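PDB 6QSR: AMP-dependent synthetase and ligase from Xenorhabdus doucetiae, which forms the ApeI subunit of a hot-dog-fold dehydratase heterocomplex that takes part in aryl polyene pigment biosynthesis. Local coordinates for residues H14-P24 with Q75-W86. Sequence-based numbering, arbitrary orientation.
Sequences HEAMIQLYLDP and QPGNTLLLKINW
Ile18 CD1 lies 4.1 Å from Ile84 CD1, at the apolar centre of an antiparallel strand pair in the hot-dog fold, whose curved sheet wraps the long helix 41-56. Ile18, Leu20, Leu80, Leu82 and Ile84 share the sheet face turned to that helix: Tyr51 covers Ile18 and Leu20, and Leu56 meets Ile84. In Ile18, CG1 stands beside the backbone N, and the branch runs obliquely across to Ile84. Further along the face, Leu22 CD2 meets Leu80 CD1 at 4.0 Å, the two side chains crossing at about a right angle, while Trp47 packs on Leu22. The strand axes of 15-21 and 79-86 approach to 4.6 Å, with 157° between their N-to-C directions, and the hydrogen-bonded pairs Ala16-Ile84, Ile18-Leu82 and Leu20-Leu80 are each joined by two backbone bonds; the N-H of Leu82 reaches Ile18 O almost straight.

Beyond the strands, a type II turn from Gln75 to Asn78 carries the backbone hydrogen bonding on. Gly77 N donates to Leu22 O and Leu22 N to Asn78 O, so both backbone polar atoms of Leu22 are engaged by the turn. Within it, Asn78 OD1 accepts from Gln75 N at 3.0 Å, tying the side chain back to the start of the turn.

On the other sheet face, Gln19 is extended beside Leu81, CG 3.7 Å from Leu81 CD2, and its NE2 end lies against Thr79 CG2, the two side chains meeting at a slant. At the opposite end of the pair, the Asn85 amide stands 78° from the His14 ring, with ND2 at the ring edge, 3.3 Å from His14 CD2. The same ND2 donates to Glu15 OE1 at 3.2 Å, entering on the carboxylate's anti side, 30° out of its plane.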
loop_
_atom_site.group_PDB
_atom_site.type_symbol
_atom_site.label_atom_id
_atom_site.label_comp_id
_atom_site.label_asym_id
_atom_site.label_seq_id
_atom_site.Cartn_x
_atom_site.Cartn_y
_atom_site.Cartn_z
ATOM N N HIS A 14 -6.618 -25.301 2.607
ATOM C CA HIS A 14 -6.847 -23.924 3.067
ATOM C C HIS A 14 -5.566 -23.146 3.433
ATOM O O HIS A 14 -5.655 -22.005 3.900
ATOM C CB HIS A 14 -7.843 -23.932 4.245
ATOM C CG HIS A 14 -7.276 -24.463 5.528
ATOM N ND1 HIS A 14 -7.283 -25.804 5.849
ATOM C CD2 HIS A 14 -6.685 -23.830 6.570
ATOM C CE1 HIS A 14 -6.720 -25.974 7.032
ATOM N NE2 HIS A 14 -6.348 -24.792 7.492
ATOM N N GLU A 15 -4.396 -23.751 3.214
ATOM C CA GLU A 15 -3.111 -23.139 3.552
ATOM C C GLU A 15 -2.167 -23.139 2.355
ATOM O O GLU A 15 -2.193 -24.062 1.528
ATOM C CB GLU A 15 -2.435 -23.898 4.696
ATOM C CG GLU A 15 -3.104 -23.738 6.050
ATOM C CD GLU A 15 -2.164 -24.063 7.199
ATOM O OE1 GLU A 15 -1.973 -23.196 8.080
ATOM O OE2 GLU A 15 -1.601 -25.180 7.208
ATOM N N ALA A 16 -1.313 -22.124 2.279
ATOM C CA ALA A 16 -0.228 -22.115 1.294
ATOM C C ALA A 16 1.031 -21.490 1.856
ATOM O O ALA A 16 0.974 -20.561 2.661
ATOM C CB ALA A 16 -0.651 -21.379 0.031
ATOM N N MET A 17 2.165 -22.022 1.406
ATOM C CA MET A 17 3.482 -21.517 1.729
ATOM C C MET A 17 4.151 -21.273 0.389
ATOM O O MET A 17 4.203 -22.180 -0.443
ATOM C CB MET A 17 4.269 -22.544 2.532
ATOM C CG MET A 17 4.181 -22.354 4.036
ATOM S SD MET A 17 5.103 -23.603 4.957
ATOM C CE MET A 17 6.770 -23.346 4.342
ATOM N N ILE A 18 4.630 -20.052 0.168
ATOM C CA ILE A 18 5.238 -19.674 -1.109
ATOM C C ILE A 18 6.583 -19.019 -0.829
ATOM O O ILE A 18 6.676 -18.129 0.020
ATOM C CB ILE A 18 4.341 -18.699 -1.915
ATOM C CG1 ILE A 18 2.902 -19.228 -2.060
ATOM C CG2 ILE A 18 4.899 -18.471 -3.309
ATOM C CD1 ILE A 18 1.907 -18.569 -1.136
ATOM N N GLN A 19 7.622 -19.472 -1.531
ATOM C CA GLN A 19 8.934 -18.859 -1.441
ATOM C C GLN A 19 9.101 -17.946 -2.651
ATOM O O GLN A 19 8.997 -18.409 -3.793
ATOM C CB GLN A 19 10.026 -19.920 -1.395
ATOM C CG GLN A 19 11.426 -19.358 -1.190
ATOM C CD GLN A 19 12.447 -20.435 -0.882
ATOM O OE1 GLN A 19 12.264 -21.601 -1.235
ATOM N NE2 GLN A 19 13.527 -20.050 -0.220
ATOM N N LEU A 20 9.354 -16.660 -2.381
ATOM C CA LEU A 20 9.418 -15.614 -3.399
ATOM C C LEU A 20 10.743 -14.890 -3.368
ATOM O O LEU A 20 11.300 -14.649 -2.299
ATOM C CB LEU A 20 8.327 -14.572 -3.162
ATOM C CG LEU A 20 6.893 -15.079 -3.152
ATOM C CD1 LEU A 20 5.968 -13.926 -2.805
ATOM C CD2 LEU A 20 6.532 -15.688 -4.496
ATOM N N TYR A 21 11.209 -14.499 -4.544
ATOM C CA TYR A 21 12.460 -13.762 -4.682
ATOM C C TYR A 21 12.175 -12.387 -5.294
ATOM O O TYR A 21 11.459 -12.281 -6.287
ATOM C CB TYR A 21 13.440 -14.554 -5.541
ATOM C CG TYR A 21 14.677 -13.767 -5.889
ATOM C CD1 TYR A 21 15.702 -13.605 -4.962
ATOM C CD2 TYR A 21 14.809 -13.155 -7.136
ATOM C CE1 TYR A 21 16.836 -12.865 -5.275
ATOM C CE2 TYR A 21 15.940 -12.420 -7.458
ATOM C CZ TYR A 21 16.947 -12.274 -6.523
ATOM O OH TYR A 21 18.070 -11.534 -6.842
ATOM N N LEU A 22 12.751 -11.350 -4.691
ATOM C CA LEU A 22 12.596 -9.975 -5.151
ATOM C C LEU A 22 13.755 -9.602 -6.074
ATOM O O LEU A 22 14.885 -9.432 -5.620
ATOM C CB LEU A 22 12.543 -9.023 -3.953
ATOM C CG LEU A 22 11.515 -9.356 -2.864
ATOM C CD1 LEU A 22 11.475 -8.242 -1.833
ATOM C CD2 LEU A 22 10.150 -9.592 -3.482
ATOM N N ASP A 23 13.464 -9.492 -7.368
ATOM C CA ASP A 23 14.447 -9.075 -8.359
ATOM C C ASP A 23 14.555 -7.551 -8.416
ATOM O O ASP A 23 13.536 -6.861 -8.326
ATOM C CB ASP A 23 14.062 -9.600 -9.743
ATOM C CG ASP A 23 15.228 -9.578 -10.715
ATOM O OD1 ASP A 23 15.334 -8.620 -11.503
ATOM O OD2 ASP A 23 16.057 -10.507 -10.668
ATOM N N PRO A 24 15.779 -7.009 -8.600
ATOM C CA PRO A 24 15.944 -5.552 -8.798
ATOM C C PRO A 24 15.085 -4.900 -9.885
ATOM O O PRO A 24 14.798 -3.702 -9.783
ATOM C CB PRO A 24 17.419 -5.422 -9.183
ATOM C CG PRO A 24 18.080 -6.559 -8.495
ATOM C CD PRO A 24 17.081 -7.682 -8.432
ATOM N N GLN A 75 13.754 -5.305 0.377
ATOM C CA GLN A 75 14.494 -4.718 -0.743
ATOM C C GLN A 75 14.882 -5.796 -1.755
ATOM O O GLN A 75 14.773 -6.991 -1.459
ATOM C CB GLN A 75 15.740 -3.985 -0.224
ATOM C CG GLN A 75 16.778 -4.860 0.459
ATOM C CD GLN A 75 18.041 -4.095 0.823
ATOM O OE1 GLN A 75 18.415 -3.124 0.160
ATOM N NE2 GLN A 75 18.709 -4.538 1.879
ATOM N N PRO A 76 15.352 -5.389 -2.954
ATOM C CA PRO A 76 15.745 -6.406 -3.923
ATOM C C PRO A 76 16.880 -7.296 -3.415
ATOM O O PRO A 76 17.735 -6.831 -2.650
ATOM C CB PRO A 76 16.197 -5.589 -5.136
ATOM C CG PRO A 76 15.524 -4.276 -4.991
ATOM C CD PRO A 76 15.431 -4.032 -3.521
ATOM N N GLY A 77 16.849 -8.564 -3.823
ATOM C CA GLY A 77 17.772 -9.574 -3.332
ATOM C C GLY A 77 17.220 -10.407 -2.187
ATOM O O GLY A 77 17.735 -11.497 -1.930
ATOM N N ASN A 78 16.186 -9.908 -1.498
ATOM C CA ASN A 78 15.556 -10.656 -0.410
ATOM C C ASN A 78 14.751 -11.833 -0.947
ATOM O O ASN A 78 14.153 -11.762 -2.027
ATOM C CB ASN A 78 14.621 -9.778 0.430
ATOM C CG ASN A 78 15.347 -8.713 1.243
ATOM O OD1 ASN A 78 14.714 -7.772 1.715
ATOM N ND2 ASN A 78 16.659 -8.854 1.422
ATOM N N THR A 79 14.773 -12.917 -0.180
ATOM C CA THR A 79 13.910 -14.064 -0.391
ATOM C C THR A 79 12.897 -14.032 0.745
ATOM O O THR A 79 13.263 -13.821 1.908
ATOM C CB THR A 79 14.711 -15.377 -0.394
ATOM O OG1 THR A 79 15.632 -15.355 -1.488
ATOM C CG2 THR A 79 13.795 -16.589 -0.557
ATOM N N LEU A 80 11.629 -14.203 0.385
ATOM C CA LEU A 80 10.516 -14.158 1.317
ATOM C C LEU A 80 9.862 -15.524 1.405
ATOM O O LEU A 80 9.798 -16.252 0.409
ATOM C CB LEU A 80 9.465 -13.149 0.835
ATOM C CG LEU A 80 9.939 -11.755 0.415
ATOM C CD1 LEU A 80 8.754 -10.884 0.023
ATOM C CD2 LEU A 80 10.738 -11.099 1.530
ATOM N N LEU A 81 9.371 -15.861 2.596
ATOM C CA LEU A 81 8.480 -16.994 2.780
ATOM C C LEU A 81 7.118 -16.424 3.161
ATOM O O LEU A 81 6.983 -15.781 4.203
ATOM C CB LEU A 81 9.000 -17.933 3.874
ATOM C CG LEU A 81 10.380 -18.557 3.632
ATOM C CD1 LEU A 81 10.812 -19.397 4.829
ATOM C CD2 LEU A 81 10.377 -19.396 2.363
ATOM N N LEU A 82 6.132 -16.643 2.297
ATOM C CA LEU A 82 4.762 -16.150 2.491
ATOM C C LEU A 82 3.861 -17.290 2.930
ATOM O O LEU A 82 3.707 -18.253 2.196
ATOM C CB LEU A 82 4.234 -15.556 1.185
ATOM C CG LEU A 82 2.764 -15.128 1.134
ATOM C CD1 LEU A 82 2.418 -14.193 2.282
ATOM C CD2 LEU A 82 2.471 -14.491 -0.214
ATOM N N LYS A 83 3.247 -17.145 4.102
ATOM C CA LYS A 83 2.349 -18.135 4.681
ATOM C C LYS A 83 0.964 -17.503 4.686
ATOM O O LYS A 83 0.815 -16.393 5.187
ATOM C CB LYS A 83 2.818 -18.444 6.106
ATOM C CG LYS A 83 1.877 -19.259 6.992
ATOM C CD LYS A 83 1.920 -18.713 8.418
ATOM C CE LYS A 83 1.228 -19.614 9.426
ATOM N NZ LYS A 83 1.822 -19.406 10.779
ATOM N N ILE A 84 -0.022 -18.191 4.102
ATOM C CA ILE A 84 -1.410 -17.703 4.030
ATOM C C ILE A 84 -2.358 -18.791 4.528
ATOM O O ILE A 84 -2.216 -19.959 4.152
ATOM C CB ILE A 84 -1.840 -17.326 2.588
ATOM C CG1 ILE A 84 -0.897 -16.295 1.961
ATOM C CG2 ILE A 84 -3.249 -16.743 2.595
ATOM C CD1 ILE A 84 -0.996 -16.224 0.451
ATOM N N ASN A 85 -3.330 -18.391 5.346
ATOM C CA ASN A 85 -4.370 -19.282 5.840
ATOM C C ASN A 85 -5.724 -18.652 5.518
ATOM O O ASN A 85 -5.941 -17.468 5.800
ATOM C CB ASN A 85 -4.205 -19.476 7.345
ATOM C CG ASN A 85 -5.222 -20.436 7.934
ATOM O OD1 ASN A 85 -6.390 -20.086 8.148
ATOM N ND2 ASN A 85 -4.778 -21.651 8.219
ATOM N N TRP A 86 -6.611 -19.443 4.913
ATOM C CA TRP A 86 -7.974 -19.020 4.597
ATOM C C TRP A 86 -8.946 -19.755 5.514
ATOM O O TRP A 86 -8.979 -20.989 5.522
ATOM C CB TRP A 86 -8.266 -19.307 3.121
ATOM C CG TRP A 86 -9.698 -19.184 2.702
ATOM C CD1 TRP A 86 -10.442 -20.130 2.058
ATOM C CD2 TRP A 86 -10.549 -18.047 2.870
ATOM N NE1 TRP A 86 -11.709 -19.650 1.813
ATOM C CE2 TRP A 86 -11.802 -18.378 2.310
ATOM C CE3 TRP A 86 -10.378 -16.781 3.455
ATOM C CZ2 TRP A 86 -12.875 -17.484 2.299
ATOM C CZ3 TRP A 86 -11.447 -15.894 3.451
ATOM C CH2 TRP A 86 -12.685 -16.257 2.881
#